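Local coordinates for kynurenine formamidase (Bacillus anthracis, PDB 4CO9), which catalyses the zinc-dependent hydrolysis of N-formyl-L-kynurenine to L-kynurenine and formate in the kynurenine pathway of tryptophan degradation, at residues 110-114 with 179-184; 133-138 with 165-171; 186-191 with 205-211. One frame throughout, in Å; residues are numbered along the deposited sequence. Where two conformers were deposited one is given.

Contact 1 of 3, residues 110-114 with 179-184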
loop_
_atom_site.group_PDB
_atom_site.type_symbol
_atom_site.label_atom_id
_atom_site.label_comp_id
_atom_site.label_asym_id
_atom_site.label_seq_id
_atom_site.Cartn_x
_atom_site.Cartn_y
_atom_site.Cartn_z
ATOM N N LEU C 110 -17.466 -6.306 2.035
ATOM C CA LEU C 110 -16.769 -7.155 1.061
ATOM C C LEU C 110 -17.674 -8.288 0.635
ATOM O O LEU C 110 -18.275 -8.966 1.477
ATOM C CB LEU C 110 -15.466 -7.718 1.631
ATOM C CG LEU C 110 -14.505 -6.723 2.269
ATOM C CD1 LEU C 110 -13.234 -7.395 2.750
ATOM C CD2 LEU C 110 -14.168 -5.581 1.319
ATOM N N LEU C 111 -17.752 -8.498 -0.676
ATOM C CA LEU C 111 -18.607 -9.503 -1.280
ATOM C C LEU C 111 -17.780 -10.668 -1.808
ATOM O O LEU C 111 -16.954 -10.490 -2.705
ATOM C CB LEU C 111 -19.407 -8.883 -2.428
ATOM C CG LEU C 111 -20.194 -7.610 -2.151
ATOM C CD1 LEU C 111 -20.964 -7.175 -3.392
ATOM C CD2 LEU C 111 -21.159 -7.819 -1.000
ATOM N N ARG C 112 -17.992 -11.854 -1.234
ATOM C CA ARG C 112 -17.398 -13.078 -1.741
ATOM C C ARG C 112 -18.315 -13.697 -2.796
ATOM O O ARG C 112 -19.363 -14.249 -2.463
ATOM C CB ARG C 112 -17.155 -14.104 -0.616
ATOM C CG ARG C 112 -16.264 -15.259 -1.054
ATOM C CD ARG C 112 -16.233 -16.464 -0.105
ATOM N NE ARG C 112 -15.805 -16.119 1.252
ATOM C CZ ARG C 112 -16.638 -15.764 2.223
ATOM N NH1 ARG C 112 -17.961 -15.746 2.020
ATOM N NH2 ARG C 112 -16.155 -15.438 3.406
ATOM N N THR C 113 -17.942 -13.560 -4.064
ATOM C CA THR C 113 -18.662 -14.228 -5.148
ATOM C C THR C 113 -18.131 -15.638 -5.351
ATOM O O THR C 113 -18.852 -16.496 -5.836
ATOM C CB THR C 113 -18.551 -13.478 -6.496
ATOM O OG1 THR C 113 -17.227 -13.618 -7.019
ATOM C CG2 THR C 113 -18.912 -12.008 -6.354
ATOM N N SER C 114 -16.869 -15.860 -4.989
ATOM C CA SER C 114 -16.167 -17.114 -5.249
ATOM C C SER C 114 -16.303 -17.541 -6.704
ATOM O O SER C 114 -16.334 -18.734 -7.001
ATOM C CB SER C 114 -16.672 -18.230 -4.324
ATOM O OG SER C 114 -16.496 -17.874 -2.955
ATOM N N LEU C 179 -10.875 -13.914 -0.852
ATOM C CA LEU C 179 -11.720 -14.173 0.301
ATOM C C LEU C 179 -12.069 -15.646 0.542
ATOM O O LEU C 179 -12.795 -15.944 1.477
ATOM C CB LEU C 179 -13.024 -13.367 0.168
ATOM C CG LEU C 179 -12.922 -11.848 0.077
ATOM C CD1 LEU C 179 -14.311 -11.256 -0.113
ATOM C CD2 LEU C 179 -12.241 -11.248 1.298
ATOM N N ASP C 180 -11.562 -16.569 -0.263
ATOM C CA ASP C 180 -11.967 -17.974 -0.082
ATOM C C ASP C 180 -11.405 -18.609 1.204
ATOM O O ASP C 180 -11.986 -19.551 1.716
ATOM C CB ASP C 180 -11.686 -18.810 -1.332
ATOM C CG ASP C 180 -12.845 -18.769 -2.339
ATOM O OD1 ASP C 180 -13.672 -17.815 -2.315
ATOM O OD2 ASP C 180 -12.933 -19.708 -3.155
ATOM N N HIS C 181 -10.350 -18.019 1.764
ATOM C CA HIS C 181 -9.736 -18.516 2.985
ATOM C C HIS C 181 -10.232 -17.805 4.252
ATOM O O HIS C 181 -9.711 -18.046 5.321
ATOM C CB HIS C 181 -8.211 -18.432 2.900
ATOM C CG HIS C 181 -7.680 -17.035 2.771
ATOM N ND1 HIS C 181 -7.791 -16.301 1.610
ATOM C CD2 HIS C 181 -7.031 -16.241 3.656
ATOM C CE1 HIS C 181 -7.255 -15.109 1.789
ATOM N NE2 HIS C 181 -6.777 -15.048 3.020
ATOM N N VAL C 182 -11.233 -16.939 4.137
ATOM C CA VAL C 182 -11.753 -16.233 5.297
ATOM C C VAL C 182 -13.254 -16.441 5.452
ATOM O O VAL C 182 -14.008 -16.532 4.481
ATOM C CB VAL C 182 -11.416 -14.718 5.267
ATOM C CG1 VAL C 182 -9.931 -14.511 5.028
ATOM C CG2 VAL C 182 -12.233 -13.986 4.223
ATOM N N ALA C 183 -13.682 -16.489 6.702
ATOM C CA ALA C 183 -15.076 -16.723 7.024
ATOM C C ALA C 183 -15.861 -15.431 6.936
ATOM O O ALA C 183 -15.299 -14.325 7.067
ATOM C CB ALA C 183 -15.183 -17.311 8.426
ATOM N N ASP C 184 -17.173 -15.565 6.750
ATOM C CA ASP C 184 -18.072 -14.426 6.825
ATOM C C ASP C 184 -17.995 -13.796 8.197
ATOM O O ASP C 184 -17.688 -14.469 9.182
ATOM C CB ASP C 184 -19.522 -14.850 6.582
ATOM C CG ASP C 184 -19.776 -15.312 5.171
ATOM O OD1 ASP C 184 -18.994 -14.992 4.255
ATOM O OD2 ASP C 184 -20.818 -15.961 4.958
#

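Contact 2 of 3, residues 133-138 with 165-171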
loop_
_atom_site.group_PDB
_atom_site.type_symbol
_atom_site.label_atom_id
_atom_site.label_comp_id
_atom_site.label_asym_id
_atom_site.label_seq_id
_atom_site.Cartn_x
_atom_site.Cartn_y
_atom_site.Cartn_z
ATOM N N ILE C 133 -27.870 -1.162 -6.358
ATOM C CA ILE C 133 -27.119 -1.458 -5.155
ATOM C C ILE C 133 -26.636 -0.172 -4.463
ATOM O O ILE C 133 -26.520 -0.134 -3.241
ATOM C CB ILE C 133 -25.929 -2.390 -5.487
ATOM C CG1 ILE C 133 -25.524 -3.211 -4.276
ATOM C CG2 ILE C 133 -24.733 -1.591 -6.000
ATOM C CD1 ILE C 133 -24.473 -4.250 -4.598
ATOM N N ALA C 134 -26.379 0.880 -5.241
ATOM C CA ALA C 134 -25.723 2.082 -4.728
ATOM C C ALA C 134 -26.567 2.949 -3.784
ATOM O O ALA C 134 -26.110 3.272 -2.686
ATOM C CB ALA C 134 -25.165 2.919 -5.869
ATOM N N PRO C 135 -27.795 3.330 -4.188
ATOM C CA PRO C 135 -28.649 4.029 -3.210
ATOM C C PRO C 135 -28.936 3.185 -1.969
ATOM O O PRO C 135 -28.965 3.711 -0.860
ATOM C CB PRO C 135 -29.957 4.289 -3.977
ATOM C CG PRO C 135 -29.659 4.010 -5.413
ATOM C CD PRO C 135 -28.495 3.069 -5.456
ATOM N N PHE C 136 -29.158 1.890 -2.163
ATOM C CA PHE C 136 -29.407 0.957 -1.064
ATOM C C PHE C 136 -28.274 0.962 -0.039
ATOM O O PHE C 136 -28.507 1.144 1.150
ATOM C CB PHE C 136 -29.580 -0.462 -1.613
ATOM C CG PHE C 136 -29.809 -1.496 -0.553
ATOM C CD1 PHE C 136 -31.017 -1.550 0.120
ATOM C CD2 PHE C 136 -28.815 -2.421 -0.223
ATOM C CE1 PHE C 136 -31.244 -2.506 1.100
ATOM C CE2 PHE C 136 -29.038 -3.379 0.757
ATOM C CZ PHE C 136 -30.258 -3.421 1.413
ATOM N N LEU C 137 -27.051 0.748 -0.509
ATOM C CA LEU C 137 -25.886 0.711 0.376
ATOM C C LEU C 137 -25.597 2.066 1.010
ATOM O O LEU C 137 -25.288 2.154 2.197
ATOM C CB LEU C 137 -24.646 0.235 -0.395
ATOM C CG LEU C 137 -24.683 -1.212 -0.882
ATOM C CD1 LEU C 137 -23.431 -1.519 -1.685
ATOM C CD2 LEU C 137 -24.833 -2.187 0.269
ATOM N N SER C 138 -25.690 3.110 0.213
ATOM C CA SER C 138 -25.431 4.463 0.676
ATOM C C SER C 138 -26.379 4.884 1.783
ATOM O O SER C 138 -25.969 5.503 2.770
ATOM C CB SER C 138 -25.548 5.436 -0.497
ATOM O OG SER C 138 -25.360 6.780 -0.087
ATOM N N GLN C 165 -22.480 4.839 -10.493
ATOM C CA GLN C 165 -23.497 4.988 -9.465
ATOM C C GLN C 165 -22.900 4.873 -8.070
ATOM O O GLN C 165 -23.289 5.617 -7.164
ATOM C CB GLN C 165 -24.639 3.995 -9.669
ATOM C CG GLN C 165 -25.556 4.368 -10.826
ATOM C CD GLN C 165 -26.118 5.773 -10.678
ATOM O OE1 GLN C 165 -26.745 6.097 -9.671
ATOM N NE2 GLN C 165 -25.871 6.621 -11.669
ATOM N N LEU C 166 -21.948 3.958 -7.901
ATOM C CA LEU C 166 -21.299 3.797 -6.607
ATOM C C LEU C 166 -20.638 5.092 -6.181
ATOM O O LEU C 166 -20.936 5.622 -5.103
ATOM C CB LEU C 166 -20.284 2.647 -6.631
ATOM C CG LEU C 166 -20.899 1.253 -6.667
ATOM C CD1 LEU C 166 -19.846 0.197 -6.989
ATOM C CD2 LEU C 166 -21.598 0.926 -5.360
ATOM N N PHE C 167 -19.788 5.646 -7.033
ATOM C CA PHE C 167 -19.120 6.884 -6.662
ATOM C C PHE C 167 -20.098 8.078 -6.556
ATOM O O PHE C 167 -19.893 8.960 -5.721
ATOM C CB PHE C 167 -17.838 7.162 -7.478
ATOM C CG PHE C 167 -16.559 6.656 -6.801
ATOM C CD1 PHE C 167 -15.983 7.362 -5.760
ATOM C CD2 PHE C 167 -15.944 5.476 -7.207
ATOM C CE1 PHE C 167 -14.814 6.917 -5.150
ATOM C CE2 PHE C 167 -14.770 5.027 -6.601
ATOM C CZ PHE C 167 -14.208 5.750 -5.576
ATOM N N LYS C 168 -21.180 8.075 -7.335
ATOM C CA LYS C 168 -22.232 9.103 -7.198
ATOM C C LYS C 168 -22.815 9.101 -5.787
ATOM O O LYS C 168 -23.311 10.124 -5.320
ATOM C CB LYS C 168 -23.347 8.837 -8.202
ATOM C CG LYS C 168 -24.267 10.010 -8.520
ATOM C CD LYS C 168 -25.428 9.571 -9.417
ATOM C CE LYS C 168 -25.701 10.548 -10.554
ATOM N NZ LYS C 168 -26.022 11.906 -10.077
ATOM N N HIS C 169 -22.796 7.940 -5.138
ATOM C CA HIS C 169 -23.330 7.781 -3.786
ATOM C C HIS C 169 -22.240 7.673 -2.725
ATOM O O HIS C 169 -22.481 7.160 -1.642
ATOM C CB HIS C 169 -24.238 6.562 -3.731
ATOM C CG HIS C 169 -25.518 6.743 -4.479
ATOM N ND1 HIS C 169 -25.629 6.496 -5.829
ATOM C CD2 HIS C 169 -26.741 7.157 -4.067
ATOM C CE1 HIS C 169 -26.866 6.743 -6.218
ATOM N NE2 HIS C 169 -27.562 7.148 -5.168
ATOM N N SER C 170 -21.051 8.162 -3.060
ATOM C CA SER C 170 -19.918 8.221 -2.153
ATOM C C SER C 170 -19.414 6.849 -1.706
ATOM O O SER C 170 -18.816 6.739 -0.649
ATOM C CB SER C 170 -20.247 9.108 -0.941
ATOM O OG SER C 170 -20.358 10.452 -1.356
ATOM N N ILE C 171 -19.641 5.827 -2.531
ATOM C CA ILE C 171 -19.176 4.482 -2.239
ATOM C C ILE C 171 -17.927 4.194 -3.063
ATOM O O ILE C 171 -17.955 4.209 -4.284
ATOM C CB ILE C 171 -20.214 3.411 -2.571
ATOM C CG1 ILE C 171 -21.511 3.696 -1.820
ATOM C CG2 ILE C 171 -19.671 2.030 -2.223
ATOM C CD1 ILE C 171 -22.663 2.813 -2.238
#

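Contact 3 of 3, residues 186-191 with 205-211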
loop_
_atom_site.group_PDB
_atom_site.type_symbol
_atom_site.label_atom_id
_atom_site.label_comp_id
_atom_site.label_asym_id
_atom_site.label_seq_id
_atom_site.Cartn_x
_atom_site.Cartn_y
_atom_site.Cartn_z
ATOM N N ASP C 186 -17.383 -10.089 10.815
ATOM C CA ASP C 186 -16.894 -8.762 11.070
ATOM C C ASP C 186 -15.397 -8.734 11.282
ATOM O O ASP C 186 -14.834 -9.566 11.996
ATOM C CB ASP C 186 -17.598 -8.164 12.279
ATOM C CG ASP C 186 -19.017 -7.746 11.961
ATOM O OD1 ASP C 186 -19.305 -7.366 10.796
ATOM O OD2 ASP C 186 -19.836 -7.780 12.879
ATOM N N TYR C 187 -14.766 -7.752 10.655
ATOM C CA TYR C 187 -13.339 -7.599 10.702
ATOM C C TYR C 187 -13.007 -6.128 10.737
ATOM O O TYR C 187 -13.878 -5.273 10.539
ATOM C CB TYR C 187 -12.712 -8.191 9.443
ATOM C CG TYR C 187 -12.908 -9.664 9.253
ATOM C CD1 TYR C 187 -14.095 -10.171 8.717
ATOM C CD2 TYR C 187 -11.894 -10.559 9.565
ATOM C CE1 TYR C 187 -14.257 -11.528 8.517
ATOM C CE2 TYR C 187 -12.051 -11.912 9.381
ATOM C CZ TYR C 187 -13.224 -12.394 8.852
ATOM O OH TYR C 187 -13.366 -13.749 8.690
ATOM N N GLU C 188 -11.740 -5.836 10.984
ATOM C CA GLU C 188 -11.175 -4.542 10.657
ATOM C C GLU C 188 -10.440 -4.710 9.336
ATOM O O GLU C 188 -9.746 -5.704 9.141
ATOM C CB GLU C 188 -10.243 -4.064 11.770
ATOM C CG GLU C 188 -10.998 -3.633 13.028
ATOM C CD GLU C 188 -11.417 -2.181 13.005
ATOM O OE1 GLU C 188 -11.283 -1.551 11.957
ATOM O OE2 GLU C 188 -11.935 -1.673 14.019
ATOM N N LEU C 189 -10.651 -3.774 8.413
ATOM C CA LEU C 189 -10.025 -3.809 7.080
ATOM C C LEU C 189 -8.981 -2.708 6.982
ATOM O O LEU C 189 -9.169 -1.620 7.516
ATOM C CB LEU C 189 -11.068 -3.568 5.983
ATOM C CG LEU C 189 -10.598 -3.388 4.530
ATOM C CD1 LEU C 189 -9.951 -4.646 3.973
ATOM C CD2 LEU C 189 -11.778 -2.983 3.651
ATOM N N ILE C 190 -7.882 -3.013 6.302
ATOM C CA ILE C 190 -6.945 -2.002 5.816
ATOM C C ILE C 190 -6.750 -2.252 4.323
ATOM O O ILE C 190 -6.409 -3.365 3.912
ATOM C CB ILE C 190 -5.576 -2.099 6.504
ATOM C CG1 ILE C 190 -5.724 -1.946 8.030
ATOM C CG2 ILE C 190 -4.630 -1.035 5.952
ATOM C CD1 ILE C 190 -4.477 -2.330 8.794
ATOM N N ALA C 191 -6.942 -1.214 3.516
ATOM C CA ALA C 191 -6.741 -1.328 2.071
ATOM C C ALA C 191 -6.382 0.023 1.454
ATOM O O ALA C 191 -7.136 0.581 0.663
ATOM C CB ALA C 191 -7.977 -1.915 1.419
ATOM N N ARG C 205 -2.323 -3.178 -0.437
ATOM C CA ARG C 205 -2.214 -4.397 0.343
ATOM C C ARG C 205 -3.431 -4.430 1.239
ATOM O O ARG C 205 -3.507 -3.692 2.226
ATOM C CB ARG C 205 -0.942 -4.433 1.178
ATOM C CG ARG C 205 -0.690 -5.786 1.845
ATOM C CD ARG C 205 -0.352 -6.831 0.803
ATOM N NE ARG C 205 -0.030 -8.142 1.352
ATOM C CZ ARG C 205 1.153 -8.503 1.837
ATOM N NH1 ARG C 205 2.166 -7.645 1.917
ATOM N NH2 ARG C 205 1.315 -9.734 2.280
ATOM N N ALA C 206 -4.409 -5.233 0.852
ATOM C CA ALA C 206 -5.597 -5.409 1.645
ATOM C C ALA C 206 -5.374 -6.519 2.654
ATOM O O ALA C 206 -4.977 -7.635 2.292
ATOM C CB ALA C 206 -6.796 -5.717 0.761
ATOM N N VAL C 207 -5.618 -6.193 3.923
ATOM C CA VAL C 207 -5.571 -7.158 5.011
ATOM C C VAL C 207 -6.771 -6.959 5.931
ATOM O O VAL C 207 -7.339 -5.869 5.998
ATOM C CB VAL C 207 -4.274 -7.025 5.850
ATOM C CG1 VAL C 207 -3.047 -7.216 4.983
ATOM C CG2 VAL C 207 -4.207 -5.674 6.551
ATOM N N ILE C 208 -7.108 -8.004 6.686
ATOM C CA ILE C 208 -8.210 -7.948 7.651
ATOM C C ILE C 208 -7.854 -8.645 8.963
ATOM O O ILE C 208 -7.053 -9.582 8.977
ATOM C CB ILE C 208 -9.512 -8.592 7.095
ATOM C CG1 ILE C 208 -9.280 -10.052 6.663
ATOM C CG2 ILE C 208 -10.054 -7.752 5.953
ATOM C CD1 ILE C 208 -10.535 -10.781 6.200
ATOM N N ARG C 209 -8.464 -8.173 10.046
ATOM C CA ARG C 209 -8.306 -8.767 11.355
ATOM C C ARG C 209 -9.694 -8.999 11.960
ATOM O O ARG C 209 -10.504 -8.071 12.008
ATOM C CB ARG C 209 -7.521 -7.816 12.246
ATOM C CG ARG C 209 -7.243 -8.338 13.634
ATOM C CD ARG C 209 -6.288 -7.429 14.378
ATOM N NE ARG C 209 -6.860 -6.130 14.653
ATOM C CZ ARG C 209 -6.212 -5.149 15.273
ATOM N NH1 ARG C 209 -4.949 -5.304 15.653
ATOM N NH2 ARG C 209 -6.821 -3.997 15.499
ATOM N N PRO C 210 -9.961 -10.223 12.444
ATOM C CA PRO C 210 -11.294 -10.499 13.008
ATOM C C PRO C 210 -11.567 -9.635 14.231
ATOM O O PRO C 210 -10.652 -9.396 15.011
ATOM C CB PRO C 210 -11.251 -11.987 13.358
ATOM C CG PRO C 210 -9.854 -12.444 13.154
ATOM C CD PRO C 210 -9.076 -11.400 12.436
ATOM N N ILE C 211 -12.788 -9.122 14.377
ATOM C CA ILE C 211 -13.093 -8.238 15.521
ATOM C C ILE C 211 -13.133 -9.012 16.839
ATOM O O ILE C 211 -12.915 -8.409 17.895
ATOM C CB ILE C 211 -14.432 -7.462 15.443
ATOM C CG1 ILE C 211 -15.638 -8.356 15.810
ATOM C CG2 ILE C 211 -14.604 -6.744 14.118
ATOM C CD1 ILE C 211 -15.747 -9.679 15.081
ATOM O OXT ILE C 211 -13.408 -10.224 16.882
#

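Contact 1 of 3, residues 110-114 with 179-184
Arg112 lies across the loop 179-184 with its aliphatic part against Leu179, CG to CB of Leu179 3.9 Å, and its guanidinium set among the loop's carbonyl and carboxylate oxygens. The loop's acceptors Leu179 O, Val182 O and Asp184 OD1 lie at the edge of the guanidinium, near its plane, where its N-H groups point. Arg112 NE donates to Leu179 O (3.0 Å, nearly straight at 166°) and Arg112 NH2 to Val182 O at 2.6 Å. A salt bridge to Asp184 completes the set, with OD1 of Asp184 taking bonds from both NH1 (2.6 Å) and NH2 (3.0 Å) of Arg112. NH1 also forms a salt bridge with Asp86, so the buried charge is shared between two acids. The loop folds back to present these acceptors through a type I beta turn from Leu179 to Val182, whose closing bond, Val182 N to Leu179 O at 3.2 Å, uses the same carbonyl that Arg112 NE reaches. The contact thus joins the C-terminal end of strand 108-112, a parallel strand inside the mixed sheet, to the connection that leads from strand 172-175 into strand 185-190. Beyond the strand end, Ser114 OG donates to Asp180 OD1 at 2.9 Å, tying the second residue of the turn to the residues just after the strand. Leu179 CD1 also packs on Leu110 CB at 4.1 Å and approaches Leu111 O at 3.8 Å, while Val182 touches Ile9 of strand 9-10.

Contact 2 of 3, residues 133-138 with 165-171
A histidine just past a helix end is turned back on its own last turn and wedged against a helix from earlier in the chain. His169, the first residue to leave helical geometry after 165-168, donates from ND1 to Gln165 O (2.8 Å, 167°), and this holds one ring face over the backbone of Ala134 and Pro135, with Pro135 CA 3.8 Å from His169 CD2. A Schellman motif ends the helix here: Ser170, with positive phi, is the C-prime residue, and Ile171 N bonds to Leu166 O at 2.9 Å and Ser170 N to Phe167 O at 3.0 Å. The reversal brings Ile171 back toward helix 133-138, where its CD1 lies 3.7 Å from Leu137 CB and 3.5 Å from Ala134 O. Ala134 is small enough for close backbone approach; its CA is 5.1 Å from that of Leu166, and its CB lies 3.5 Å from Gln165 O. The one hydrogen bond between the segments, Ser138 OG to His169 O at 3.3 Å, is weak. Leu137, Leu166 and Ile171 all touch Ile145 of strand 144-147, Leu166 also packs on Ile173 of strand 172-175, and Ile133 and Leu137 meet Leu98 of helix 95-98.

Contact 3 of 3, residues 186-191 with 205-211
Tyr187, Ile208 and Ile211 have the most surface covered where strand 186-190 pairs antiparallel with strand 207-210. The Tyr187 ring takes Ile208 CD1 over one face, a CH-pi contact 3.8 Å from Ile208 CD1 to the ring centroid, and its CE2 meets Pro210 CB at 4.1 Å; its hydroxyl bonds to Ala183 O. Ile208 CG2 lies 3.7 Å from CD1 of Leu189, the residue opposite it in a non-hydrogen-bonded pair. Ile211 N donates to Asp186 O at 3.2 Å, carrying the pairing to the C-terminus, while Ile211 CD1 packs 3.7 Å from Asp186 CB and Ile211 CG2 lies 3.6 Å from Tyr187 N. Glu188 and Arg209 form a hydrogen-bonded pair: Glu188 N to Arg209 O 2.8 Å, Arg209 N to Glu188 O 2.9 Å. The same two-way bonding recurs at Ile190 and Val207, with both N to O distances 2.9 Å. On the face carrying Ile190 and Val207, Ile190 packs on Ile190 of the second subunit and Val207 on Leu192 of that subunit. Strand 207-210 is bordered by strand 9-10 and strand 186-190 by strand 81-86, an antiparallel array that forms one side of the mixed central sheet of this Cyclase-family fold.

Contacts 1 and 3 follow one another along the chain and touch, their centres 12 Å apart: Val182 packs on Ile208 and Tyr187, and Leu110 on Leu189. Both reach the large mixed sheet, contact 1 at the end of strand 108-112 and contact 3 in the antiparallel strands 185-190 and 207-210. Contact 2 falls between the two segments of contact 1 in sequence but lies apart, with centres about 21 Å from contact 1 and 22 Å from contact 3; its helices pack on strands 144-147 and 172-175 of the same sheet. Contact 2 comes nearer the binuclear site: the Leu166 side chain is about 8 Å from a zinc ion, against about 13 Å for those of Leu111 and Ala191.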